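Local coordinates for protein dephospho-CoA kinase (Legionella pneumophila subsp. pneumophila, PDB 4TTR) that probably catalyses the ATP-dependent phosphorylation of the 3'-hydroxyl group of dephospho-CoA, the last step of coenzyme A biosynthesis, at residues V19-N24 with T31-F36; K51-K56 with R107-E112; P59-I64 with S71-N76; A146-Q151 with A168-Q173. All blocks are in the same frame, centred on the assembly; numbering follows the deposited sequence.

Contact 1: V19-N24 with T31-F36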
loop_
_atom_site.group_PDB
_atom_site.type_symbol
_atom_site.label_atom_id
_atom_site.label_comp_id
_atom_site.label_asym_id
_atom_site.label_seq_id
_atom_site.Cartn_x
_atom_site.Cartn_y
_atom_site.Cartn_z
ATOM N N VAL A 19 3.309 7.382 9.939
ATOM C CA VAL A 19 2.206 6.445 10.050
ATOM C C VAL A 19 2.161 5.592 8.791
ATOM O O VAL A 19 2.032 6.112 7.685
ATOM C CB VAL A 19 0.863 7.178 10.236
ATOM C CG1 VAL A 19 -0.297 6.193 10.243
ATOM C CG2 VAL A 19 0.888 8.003 11.511
ATOM N N GLY A 20 2.266 4.280 8.965
ATOM C CA GLY A 20 2.152 3.361 7.851
ATOM C C GLY A 20 0.700 3.150 7.475
ATOM O O GLY A 20 -0.115 2.801 8.325
ATOM N N LEU A 21 0.379 3.375 6.204
ATOM C CA LEU A 21 -0.966 3.141 5.690
ATOM C C LEU A 21 -1.030 1.827 4.915
ATOM O O LEU A 21 -0.352 1.655 3.900
ATOM C CB LEU A 21 -1.409 4.302 4.796
ATOM C CG LEU A 21 -2.733 4.106 4.046
ATOM C CD1 LEU A 21 -3.886 3.932 5.014
ATOM C CD2 LEU A 21 -3.000 5.267 3.108
ATOM N N THR A 22 -1.844 0.903 5.412
ATOM C CA THR A 22 -2.063 -0.379 4.757
ATOM C C THR A 22 -3.553 -0.594 4.555
ATOM O O THR A 22 -4.376 0.070 5.177
ATOM C CB THR A 22 -1.492 -1.554 5.577
ATOM O OG1 THR A 22 -2.164 -1.641 6.842
ATOM C CG2 THR A 22 -0.016 -1.373 5.810
ATOM N N GLY A 23 -3.900 -1.531 3.685
ATOM C CA GLY A 23 -5.293 -1.856 3.471
ATOM C C GLY A 23 -5.451 -3.186 2.779
ATOM O O GLY A 23 -4.600 -3.577 1.979
ATOM N N ASN A 24 -6.536 -3.891 3.087
ATOM C CA ASN A 24 -6.820 -5.126 2.385
ATOM C C ASN A 24 -7.385 -4.787 1.013
ATOM O O ASN A 24 -7.322 -3.644 0.562
ATOM C CB ASN A 24 -7.765 -6.043 3.190
ATOM C CG ASN A 24 -9.165 -5.465 3.382
ATOM O OD1 ASN A 24 -9.520 -4.434 2.826
ATOM N ND2 ASN A 24 -9.974 -6.159 4.174
ATOM N N THR A 31 -8.196 6.257 -1.349
ATOM C CA THR A 31 -9.112 7.346 -1.032
ATOM C C THR A 31 -8.772 7.910 0.344
ATOM O O THR A 31 -8.801 9.123 0.558
ATOM C CB THR A 31 -10.572 6.877 -1.052
ATOM O OG1 THR A 31 -10.878 6.329 -2.340
ATOM C CG2 THR A 31 -11.517 8.035 -0.751
ATOM N N VAL A 32 -8.450 7.015 1.272
ATOM C CA VAL A 32 -8.015 7.410 2.604
ATOM C C VAL A 32 -6.752 8.254 2.502
ATOM O O VAL A 32 -6.628 9.270 3.179
ATOM C CB VAL A 32 -7.770 6.176 3.503
ATOM C CG1 VAL A 32 -7.017 6.552 4.775
ATOM C CG2 VAL A 32 -9.090 5.522 3.857
ATOM N N ALA A 33 -5.821 7.835 1.650
ATOM C CA ALA A 33 -4.585 8.585 1.449
ATOM C C ALA A 33 -4.880 9.989 0.932
ATOM O O ALA A 33 -4.268 10.960 1.373
ATOM C CB ALA A 33 -3.667 7.852 0.488
ATOM N N GLU A 34 -5.828 10.094 0.005
ATOM C CA GLU A 34 -6.196 11.385 -0.566
ATOM C C GLU A 34 -6.787 12.306 0.501
ATOM O O GLU A 34 -6.494 13.501 0.528
ATOM C CB GLU A 34 -7.188 11.195 -1.722
ATOM C CG GLU A 34 -7.656 12.490 -2.385
ATOM C CD GLU A 34 -6.520 13.298 -3.001
ATOM O OE1 GLU A 34 -6.722 14.504 -3.258
ATOM O OE2 GLU A 34 -5.429 12.733 -3.236
ATOM N N PHE A 35 -7.614 11.753 1.384
ATOM C CA PHE A 35 -8.212 12.550 2.450
ATOM C C PHE A 35 -7.128 13.074 3.394
ATOM O O PHE A 35 -7.177 14.228 3.811
ATOM C CB PHE A 35 -9.262 11.738 3.223
ATOM C CG PHE A 35 -10.604 11.645 2.529
ATOM C CD1 PHE A 35 -11.175 12.757 1.931
ATOM C CD2 PHE A 35 -11.288 10.440 2.474
ATOM C CE1 PHE A 35 -12.400 12.672 1.297
ATOM C CE2 PHE A 35 -12.516 10.348 1.836
ATOM C CZ PHE A 35 -13.071 11.465 1.248
ATOM N N PHE A 36 -6.145 12.238 3.719
ATOM C CA PHE A 36 -5.009 12.690 4.521
ATOM C C PHE A 36 -4.233 13.767 3.775
ATOM O O PHE A 36 -3.795 14.761 4.364
ATOM C CB PHE A 36 -4.083 11.523 4.875
ATOM C CG PHE A 36 -4.521 10.757 6.086
ATOM C CD1 PHE A 36 -4.378 11.304 7.351
ATOM C CD2 PHE A 36 -5.093 9.501 5.966
ATOM C CE1 PHE A 36 -4.793 10.611 8.472
ATOM C CE2 PHE A 36 -5.505 8.803 7.085
ATOM C CZ PHE A 36 -5.354 9.357 8.338
#
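Leu-21, on the central strand 18-23, meets Val-32 and Ala-33 of helix 29-38 through its two methyl branches, and it illustrates how one leucine can seat a helix on a sheet. Its CB leaves the strand in the direction of the helix. With CG anti to the backbone N (chi1 173°), the side chain keeps going outward, and CG forks in front of two successive helical residues. Of the two tips, CD1 lies 4.1 Å from CG1 of Val-32, the two side chains crossing obliquely. CD2 goes deeper: it lies 3.7 Å from CB of Ala-33 and 4.0 Å from CA of the same residue, so the small alanine lets the leucine come right up to the helix backbone.

CG1 of Val-32 also sits at the edge of the Phe-36 ring, in its plane, 3.6 Å from Phe-36 CE2. On the sheet side, Leu-21 is flanked by Leu-123 and Val-144 of the two adjoining strands, while Leu-196 of helix 192-213 reaches Val-32. Strand 18-23, the loop after it and helix 29-38 form the strand-loop-helix of a P-loop (Walker A) kinase. The residues predicted to bind ATP, Ala-26 to Thr-31, are also those around the 1,3-butanediol in this crystal.

No hydrogen bond joins the two segments. The contact is wholly apolar and buried, which suggests that, next to the loop that joins them, strand and helix pack here by apolar fit, without a directional bond between these segments.

Contact 2: K51-K56 with R107-E112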
loop_
_atom_site.group_PDB
_atom_site.type_symbol
_atom_site.label_atom_id
_atom_site.label_comp_id
_atom_site.label_asym_id
_atom_site.label_seq_id
_atom_site.Cartn_x
_atom_site.Cartn_y
_atom_site.Cartn_z
ATOM N N LYS A 51 7.013 1.879 -9.048
ATOM C CA LYS A 51 6.792 2.014 -10.482
ATOM C C LYS A 51 7.865 2.886 -11.114
ATOM O O LYS A 51 8.381 2.565 -12.184
ATOM C CB LYS A 51 5.414 2.607 -10.771
ATOM C CG LYS A 51 4.264 1.635 -10.595
ATOM C CD LYS A 51 2.998 2.192 -11.221
ATOM C CE LYS A 51 1.767 1.406 -10.805
ATOM N NZ LYS A 51 0.518 2.023 -11.340
ATOM N N GLU A 52 8.188 3.992 -10.451
ATOM C CA GLU A 52 9.232 4.883 -10.931
ATOM C C GLU A 52 10.530 4.108 -11.099
ATOM O O GLU A 52 11.161 4.164 -12.153
ATOM C CB GLU A 52 9.438 6.061 -9.969
ATOM C CG GLU A 52 10.612 6.966 -10.344
ATOM C CD GLU A 52 10.896 8.034 -9.300
ATOM O OE1 GLU A 52 11.965 8.676 -9.386
ATOM O OE2 GLU A 52 10.058 8.231 -8.394
ATOM N N LEU A 53 10.909 3.369 -10.062
ATOM C CA LEU A 53 12.194 2.676 -10.041
ATOM C C LEU A 53 12.187 1.367 -10.829
ATOM O O LEU A 53 13.165 0.622 -10.803
ATOM C CB LEU A 53 12.612 2.405 -8.596
ATOM C CG LEU A 53 12.993 3.666 -7.825
ATOM C CD1 LEU A 53 13.106 3.380 -6.341
ATOM C CD2 LEU A 53 14.299 4.232 -8.364
ATOM N N THR A 54 11.082 1.092 -11.516
ATOM C CA THR A 54 11.017 -0.023 -12.451
ATOM C C THR A 54 10.611 0.493 -13.829
ATOM O O THR A 54 10.030 -0.232 -14.636
ATOM C CB THR A 54 10.040 -1.114 -11.976
ATOM O OG1 THR A 54 8.764 -0.532 -11.676
ATOM C CG2 THR A 54 10.585 -1.792 -10.735
ATOM N N SER A 55 10.935 1.757 -14.082
ATOM C CA SER A 55 10.775 2.359 -15.401
ATOM C C SER A 55 11.715 1.698 -16.395
ATOM O O SER A 55 12.633 0.980 -16.007
ATOM C CB SER A 55 11.055 3.864 -15.350
ATOM O OG SER A 55 9.923 4.589 -14.912
ATOM N N LYS A 56 11.495 1.968 -17.675
ATOM C CA LYS A 56 12.272 1.341 -18.737
ATOM C C LYS A 56 13.780 1.546 -18.546
ATOM O O LYS A 56 14.262 2.673 -18.428
ATOM C CB LYS A 56 11.832 1.891 -20.097
ATOM C CG LYS A 56 11.767 0.846 -21.203
ATOM C CD LYS A 56 11.250 1.445 -22.504
ATOM C CE LYS A 56 9.751 1.230 -22.665
ATOM N NZ LYS A 56 9.149 2.169 -23.653
ATOM N N ARG A 107 13.667 2.438 -0.117
ATOM C CA ARG A 107 13.948 3.037 1.182
ATOM C C ARG A 107 14.719 4.347 1.040
ATOM O O ARG A 107 14.476 5.295 1.782
ATOM C CB ARG A 107 14.734 2.068 2.069
ATOM C CG ARG A 107 14.787 2.495 3.537
ATOM C CD ARG A 107 15.741 1.625 4.344
ATOM N NE ARG A 107 17.099 1.664 3.802
ATOM C CZ ARG A 107 18.094 2.414 4.276
ATOM N NH1 ARG A 107 17.920 3.209 5.327
ATOM N NH2 ARG A 107 19.283 2.362 3.692
ATOM N N LYS A 108 15.649 4.395 0.092
ATOM C CA LYS A 108 16.433 5.600 -0.144
ATOM C C LYS A 108 15.549 6.753 -0.610
ATOM O O LYS A 108 15.774 7.905 -0.238
ATOM C CB LYS A 108 17.531 5.338 -1.175
ATOM C CG LYS A 108 18.871 4.968 -0.565
ATOM C CD LYS A 108 19.920 4.763 -1.642
ATOM C CE LYS A 108 19.930 3.330 -2.143
ATOM N NZ LYS A 108 20.333 3.238 -3.576
ATOM N N LYS A 109 14.549 6.436 -1.427
ATOM C CA LYS A 109 13.618 7.444 -1.920
ATOM C C LYS A 109 12.702 7.929 -0.799
ATOM O O LYS A 109 12.402 9.120 -0.711
ATOM C CB LYS A 109 12.784 6.890 -3.077
ATOM C CG LYS A 109 12.905 7.676 -4.373
ATOM C CD LYS A 109 14.358 7.786 -4.826
ATOM C CE LYS A 109 14.510 7.438 -6.297
ATOM N NZ LYS A 109 15.912 7.592 -6.781
ATOM N N ILE A 110 12.258 7.005 0.050
ATOM C CA ILE A 110 11.413 7.356 1.186
ATOM C C ILE A 110 12.158 8.332 2.092
ATOM O O ILE A 110 11.604 9.342 2.523
ATOM C CB ILE A 110 10.982 6.100 1.989
ATOM C CG1 ILE A 110 9.989 5.275 1.168
ATOM C CG2 ILE A 110 10.343 6.491 3.321
ATOM C CD1 ILE A 110 9.640 3.929 1.775
ATOM N N GLU A 111 13.421 8.032 2.362
ATOM C CA GLU A 111 14.229 8.864 3.243
ATOM C C GLU A 111 14.424 10.277 2.689
ATOM O O GLU A 111 14.426 11.247 3.450
ATOM C CB GLU A 111 15.577 8.192 3.498
ATOM C CG GLU A 111 15.551 7.278 4.719
ATOM C CD GLU A 111 16.618 6.195 4.694
ATOM O OE1 GLU A 111 17.333 6.069 3.678
ATOM O OE2 GLU A 111 16.735 5.465 5.702
ATOM N N GLU A 112 14.569 10.397 1.372
ATOM C CA GLU A 112 14.665 11.711 0.735
ATOM C C GLU A 112 13.413 12.536 0.996
ATOM O O GLU A 112 13.495 13.720 1.321
ATOM C CB GLU A 112 14.879 11.577 -0.775
ATOM C CG GLU A 112 16.292 11.199 -1.173
ATOM C CD GLU A 112 16.417 10.878 -2.653
ATOM O OE1 GLU A 112 15.592 11.369 -3.454
ATOM O OE2 GLU A 112 17.346 10.127 -3.013
#
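CD2 of Leu-53 and the far end of Lys-109 make the nearest approach, with CE of Lys-109 3.8 Å and NZ 4.0 Å from that methyl. The lysine is bent twice, at chi2 (56°) and chi3 (132°), and this carries its terminal methylene across the leucine. Glu-52 adds a looser side: its extended chain crosses Lys-109 at about a right angle, placing OE1 4.2 Å from CE. The charged atoms themselves, Glu-52 OE1 and Lys-109 NZ, remain 4.9 Å apart; the carboxylate may attract the ammonium group, but no salt bridge forms.

Further out, Leu-53 is where the chain leaves the helical conformation, and the turn is secured at Glu-52 O, which accepts from Ser-55 N and, at 3.1 Å, from Ser-55 OG, both on the same face of the carbonyl plane. On the partner helix, Arg-107 and Glu-111, one turn apart, form a salt bridge of their own.

Lying away from the annotated sites, the contact brings the end of helix 46-52 against the long helix 92-115, where Val-105 also touches Leu-53, while the side chain of Thr-54 touches Cys-60 and Ile-64 of helix 59-68.

Contact 3: P59-I64 with S71-N76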
loop_
_atom_site.group_PDB
_atom_site.type_symbol
_atom_site.label_atom_id
_atom_site.label_comp_id
_atom_site.label_asym_id
_atom_site.label_seq_id
_atom_site.Cartn_x
_atom_site.Cartn_y
_atom_site.Cartn_z
ATOM N N PRO A 59 17.909 -0.308 -13.364
ATOM C CA PRO A 59 18.491 -1.575 -12.903
ATOM C C PRO A 59 17.443 -2.603 -12.457
ATOM O O PRO A 59 17.525 -3.767 -12.854
ATOM C CB PRO A 59 19.365 -1.147 -11.721
ATOM C CG PRO A 59 19.711 0.271 -12.004
ATOM C CD PRO A 59 18.523 0.856 -12.700
ATOM N N CYS A 60 16.469 -2.180 -11.657
ATOM C CA CYS A 60 15.454 -3.102 -11.144
ATOM C C CYS A 60 14.556 -3.632 -12.253
ATOM O O CYS A 60 14.142 -4.788 -12.228
ATOM C CB CYS A 60 14.609 -2.423 -10.067
ATOM S SG CYS A 60 15.481 -2.211 -8.512
ATOM N N TYR A 61 14.251 -2.777 -13.218
ATOM C CA TYR A 61 13.514 -3.179 -14.407
ATOM C C TYR A 61 14.245 -4.314 -15.128
ATOM O O TYR A 61 13.628 -5.288 -15.564
ATOM C CB TYR A 61 13.329 -1.963 -15.314
ATOM C CG TYR A 61 12.965 -2.230 -16.752
ATOM C CD1 TYR A 61 13.937 -2.583 -17.681
ATOM C CD2 TYR A 61 11.657 -2.076 -17.197
ATOM C CE1 TYR A 61 13.613 -2.800 -19.007
ATOM C CE2 TYR A 61 11.322 -2.296 -18.523
ATOM C CZ TYR A 61 12.307 -2.653 -19.423
ATOM O OH TYR A 61 11.988 -2.870 -20.742
ATOM N N GLN A 62 15.565 -4.190 -15.225
ATOM C CA GLN A 62 16.387 -5.190 -15.893
ATOM C C GLN A 62 16.400 -6.512 -15.126
ATOM O O GLN A 62 16.293 -7.582 -15.726
ATOM C CB GLN A 62 17.816 -4.667 -16.071
ATOM C CG GLN A 62 17.931 -3.530 -17.092
ATOM C CD GLN A 62 19.186 -2.685 -16.922
ATOM O OE1 GLN A 62 19.973 -2.894 -16.000
ATOM N NE2 GLN A 62 19.376 -1.723 -17.820
ATOM N N ASP A 63 16.528 -6.437 -13.805
ATOM C CA ASP A 63 16.589 -7.635 -12.973
ATOM C C ASP A 63 15.253 -8.373 -12.950
ATOM O O ASP A 63 15.216 -9.601 -12.899
ATOM C CB ASP A 63 17.001 -7.280 -11.545
ATOM C CG ASP A 63 18.380 -6.654 -11.471
ATOM O OD1 ASP A 63 19.176 -6.832 -12.416
ATOM O OD2 ASP A 63 18.667 -5.986 -10.457
ATOM N N ILE A 64 14.163 -7.616 -12.976
ATOM C CA ILE A 64 12.822 -8.185 -13.000
ATOM C C ILE A 64 12.601 -9.000 -14.277
ATOM O O ILE A 64 12.117 -10.132 -14.223
ATOM C CB ILE A 64 11.752 -7.070 -12.884
ATOM C CG1 ILE A 64 11.701 -6.554 -11.446
ATOM C CG2 ILE A 64 10.364 -7.581 -13.278
ATOM C CD1 ILE A 64 10.923 -5.265 -11.270
ATOM N N SER A 71 8.006 -13.029 -20.542
ATOM C CA SER A 71 6.552 -12.989 -20.386
ATOM C C SER A 71 6.069 -11.711 -19.685
ATOM O O SER A 71 4.930 -11.287 -19.887
ATOM C CB SER A 71 6.056 -14.222 -19.611
ATOM O OG SER A 71 6.331 -14.120 -18.223
ATOM N N VAL A 72 6.927 -11.094 -18.875
ATOM C CA VAL A 72 6.529 -9.890 -18.141
ATOM C C VAL A 72 6.915 -8.599 -18.864
ATOM O O VAL A 72 6.810 -7.515 -18.294
ATOM C CB VAL A 72 7.137 -9.857 -16.718
ATOM C CG1 VAL A 72 6.660 -11.063 -15.910
ATOM C CG2 VAL A 72 8.652 -9.800 -16.766
ATOM N N VAL A 73 7.354 -8.722 -20.116
ATOM C CA VAL A 73 7.658 -7.562 -20.953
ATOM C C VAL A 73 6.566 -7.360 -21.996
ATOM O O VAL A 73 6.391 -8.195 -22.879
ATOM C CB VAL A 73 9.008 -7.714 -21.699
ATOM C CG1 VAL A 73 9.602 -6.345 -22.006
ATOM C CG2 VAL A 73 9.986 -8.552 -20.900
ATOM N N LEU A 74 5.834 -6.257 -21.900
ATOM C CA LEU A 74 4.844 -5.924 -22.917
ATOM C C LEU A 74 5.544 -5.564 -24.225
ATOM O O LEU A 74 6.751 -5.322 -24.238
ATOM C CB LEU A 74 3.963 -4.763 -22.460
ATOM C CG LEU A 74 3.131 -4.981 -21.196
ATOM C CD1 LEU A 74 2.497 -3.671 -20.763
ATOM C CD2 LEU A 74 2.068 -6.040 -21.425
ATOM N N ASN A 75 4.791 -5.529 -25.320
ATOM C CA ASN A 75 5.336 -5.100 -26.605
ATOM C C ASN A 75 5.918 -3.696 -26.478
ATOM O O ASN A 75 6.864 -3.340 -27.178
ATOM C CB ASN A 75 4.260 -5.134 -27.695
ATOM C CG ASN A 75 3.722 -6.533 -27.947
ATOM O OD1 ASN A 75 4.449 -7.521 -27.841
ATOM N ND2 ASN A 75 2.438 -6.623 -28.283
ATOM N N ASN A 76 5.336 -2.915 -25.572
ATOM C CA ASN A 76 5.838 -1.589 -25.215
ATOM C C ASN A 76 7.308 -1.564 -24.817
ATOM O O ASN A 76 7.990 -0.556 -24.998
ATOM C CB ASN A 76 5.035 -1.019 -24.041
ATOM C CG ASN A 76 3.717 -0.416 -24.461
ATOM O OD1 ASN A 76 3.512 -0.082 -25.626
ATOM N ND2 ASN A 76 2.814 -0.256 -23.501
#
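The connection between helix 59-68 and helix 81-90 folds back on the first of them, and Val-72, at the end of a short 3-10 segment early in the connection, packs there against Ile-64. Its side chain is directed at the helix. CG2 of Val-72 lies 4.5 Å from CG2 of Ile-64 and 4.3 Å from the backbone O of the same residue, a loose contact in which the methyl meets a side-chain methyl and a backbone carbonyl oxygen.

One turn earlier, Tyr-61 supplies the second point. With CG anti to its amide nitrogen (chi1 162°), the ring extends from the helix to the returning chain, and its OH comes to 4.4 Å from CG1 of Val-73. That hydroxyl has its polar partner just beyond the segment, in a hydrogen bond with the carbonyl O of Gly-77.

These helices belong to the mostly helical region between the second and third strands of the central sheet, consistent with the part that receives dephospho-CoA in relatives of this family. Here the neighbouring helices close over the same apolar patch: Ile-84 of helix 81-90 touches both Ile-64 and Val-72, and Leu-101 of helix 92-115 reaches Ile-64. Val-72 is further tied by a backbone hydrogen bond with Asp-80, shortly before helix 81-90 begins, while Lys-56, just before the helix, touches Tyr-61 in its first turn.

Contact 4: A146-Q151 with A168-Q173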
loop_
_atom_site.group_PDB
_atom_site.type_symbol
_atom_site.label_atom_id
_atom_site.label_comp_id
_atom_site.label_asym_id
_atom_site.label_seq_id
_atom_site.Cartn_x
_atom_site.Cartn_y
_atom_site.Cartn_z
ATOM N N ALA A 146 -12.508 -3.165 4.296
ATOM C CA ALA A 146 -13.883 -3.024 3.848
ATOM C C ALA A 146 -14.577 -4.368 3.991
ATOM O O ALA A 146 -13.960 -5.411 3.761
ATOM C CB ALA A 146 -13.931 -2.543 2.413
ATOM N N PRO A 147 -15.859 -4.359 4.381
ATOM C CA PRO A 147 -16.548 -5.648 4.508
ATOM C C PRO A 147 -16.642 -6.388 3.173
ATOM O O PRO A 147 -16.561 -5.768 2.110
ATOM C CB PRO A 147 -17.937 -5.262 5.034
ATOM C CG PRO A 147 -18.103 -3.827 4.696
ATOM C CD PRO A 147 -16.734 -3.224 4.721
ATOM N N LEU A 148 -16.803 -7.706 3.253
ATOM C CA LEU A 148 -16.820 -8.586 2.090
ATOM C C LEU A 148 -17.748 -8.087 0.984
ATOM O O LEU A 148 -17.349 -8.020 -0.179
ATOM C CB LEU A 148 -17.220 -9.996 2.539
ATOM C CG LEU A 148 -17.683 -11.038 1.517
ATOM C CD1 LEU A 148 -16.718 -11.184 0.364
ATOM C CD2 LEU A 148 -17.863 -12.375 2.216
ATOM N N GLU A 149 -18.973 -7.722 1.344
ATOM C CA GLU A 149 -19.938 -7.236 0.363
ATOM C C GLU A 149 -19.390 -6.027 -0.403
ATOM O O GLU A 149 -19.433 -5.989 -1.634
ATOM C CB GLU A 149 -21.256 -6.871 1.053
ATOM N N SER A 150 -18.860 -5.053 0.331
ATOM C CA SER A 150 -18.299 -3.845 -0.274
ATOM C C SER A 150 -17.133 -4.157 -1.206
ATOM O O SER A 150 -16.986 -3.538 -2.260
ATOM C CB SER A 150 -17.827 -2.872 0.812
ATOM O OG SER A 150 -18.889 -2.504 1.681
ATOM N N GLN A 151 -16.285 -5.095 -0.793
ATOM C CA GLN A 151 -15.138 -5.504 -1.601
ATOM C C GLN A 151 -15.578 -6.116 -2.924
ATOM O O GLN A 151 -14.957 -5.888 -3.960
ATOM C CB GLN A 151 -14.276 -6.516 -0.847
ATOM C CG GLN A 151 -13.615 -6.005 0.416
ATOM C CD GLN A 151 -12.841 -7.098 1.122
ATOM O OE1 GLN A 151 -13.426 -7.964 1.772
ATOM N NE2 GLN A 151 -11.521 -7.079 0.980
ATOM N N ALA A 168 -13.893 -15.554 -5.415
ATOM C CA ALA A 168 -12.749 -16.451 -5.543
ATOM C C ALA A 168 -11.441 -15.683 -5.370
ATOM O O ALA A 168 -10.453 -16.225 -4.871
ATOM C CB ALA A 168 -12.776 -17.157 -6.889
ATOM N N ILE A 169 -11.441 -14.422 -5.794
ATOM C CA ILE A 169 -10.293 -13.544 -5.595
ATOM C C ILE A 169 -10.166 -13.189 -4.119
ATOM O O ILE A 169 -9.068 -13.196 -3.563
ATOM C CB ILE A 169 -10.416 -12.263 -6.442
ATOM C CG1 ILE A 169 -10.191 -12.599 -7.918
ATOM C CG2 ILE A 169 -9.406 -11.210 -5.997
ATOM C CD1 ILE A 169 -10.831 -11.620 -8.877
ATOM N N LEU A 170 -11.292 -12.876 -3.488
ATOM C CA LEU A 170 -11.301 -12.574 -2.061
ATOM C C LEU A 170 -10.958 -13.811 -1.240
ATOM O O LEU A 170 -10.361 -13.707 -0.169
ATOM C CB LEU A 170 -12.661 -12.028 -1.627
ATOM C CG LEU A 170 -13.072 -10.656 -2.169
ATOM C CD1 LEU A 170 -14.354 -10.214 -1.497
ATOM C CD2 LEU A 170 -11.984 -9.608 -1.974
ATOM N N ALA A 171 -11.336 -14.979 -1.754
ATOM C CA ALA A 171 -11.108 -16.241 -1.056
ATOM C C ALA A 171 -9.620 -16.537 -0.892
ATOM O O ALA A 171 -9.227 -17.274 0.013
ATOM C CB ALA A 171 -11.793 -17.387 -1.802
ATOM N N THR A 172 -8.798 -15.950 -1.758
ATOM C CA THR A 172 -7.369 -16.248 -1.787
ATOM C C THR A 172 -6.507 -15.156 -1.150
ATOM O O THR A 172 -5.278 -15.232 -1.182
ATOM C CB THR A 172 -6.894 -16.468 -3.234
ATOM O OG1 THR A 172 -7.328 -15.376 -4.055
ATOM C CG2 THR A 172 -7.459 -17.768 -3.782
ATOM N N GLN A 173 -7.140 -14.151 -0.560
ATOM C CA GLN A 173 -6.391 -13.061 0.057
ATOM C C GLN A 173 -5.698 -13.524 1.331
ATOM O O GLN A 173 -6.118 -14.500 1.945
ATOM C CB GLN A 173 -7.313 -11.882 0.354
ATOM C CG GLN A 173 -8.058 -11.391 -0.870
ATOM C CD GLN A 173 -7.128 -11.062 -2.025
ATOM O OE1 GLN A 173 -5.980 -10.669 -1.821
ATOM N NE2 GLN A 173 -7.619 -11.232 -3.246
#
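Leu-170 and Gln-151 both set CG anti to their own carbonyl carbon (chi1 -67° and -64°), and this turns their side chains to meet obliquely between two consecutive helices. Pro-147 occupies the N-cap position of the first, helix 148-159, and the second, helix 163-171, packs back against its opening turn. This helical pair follows the fourth strand in sequence, a position consistent with the lid of P-loop kinases.

Both methyls of Leu-170 touch the glutamine. CD1 lies 3.8 Å from CB of Gln-151, and CD2 lies 3.9 Å from NE2 of the amide. Leu-170 thus packs on CB and on the amide of Gln-151, whose NE2 also donates a hydrogen bond to O of Ile-25 in the loop that leads to the predicted ATP site. Leu-148 also lies beside CD1 of Leu-170, but the two are modelled too close and the detail of that approach is doubtful. Leu-152 and Ile-155 continue the apolar seat of Leu-170 along helix 148-159.

Past Leu-170 the chain turns, and OG1 of Thr-172 donates to O of Ile-169 at 2.8 Å, from 38° out of the carbonyl plane.

Contacts 1 and 3 are buried, contacts 2 and 4 lie at the surface, and none has a hydrogen bond between its own segments. The eight segments all lie on different elements: contact 1 pairs a strand of the central sheet with a helix, contacts 2 and 4 involve two helices each, and contact 3 sets a helix against the connection that follows it. Contact 1 is purely aliphatic, whereas contact 3 adds a tyrosine. The surface pair sets a leucine against a long polar side chain, lysine in contact 2 and glutamine in contact 4. Contact 3 is nested in the loop that contact 2 closes, and they touch. Contact 4 lies across the molecule from contact 2 and touches contact 1 through Asn-24.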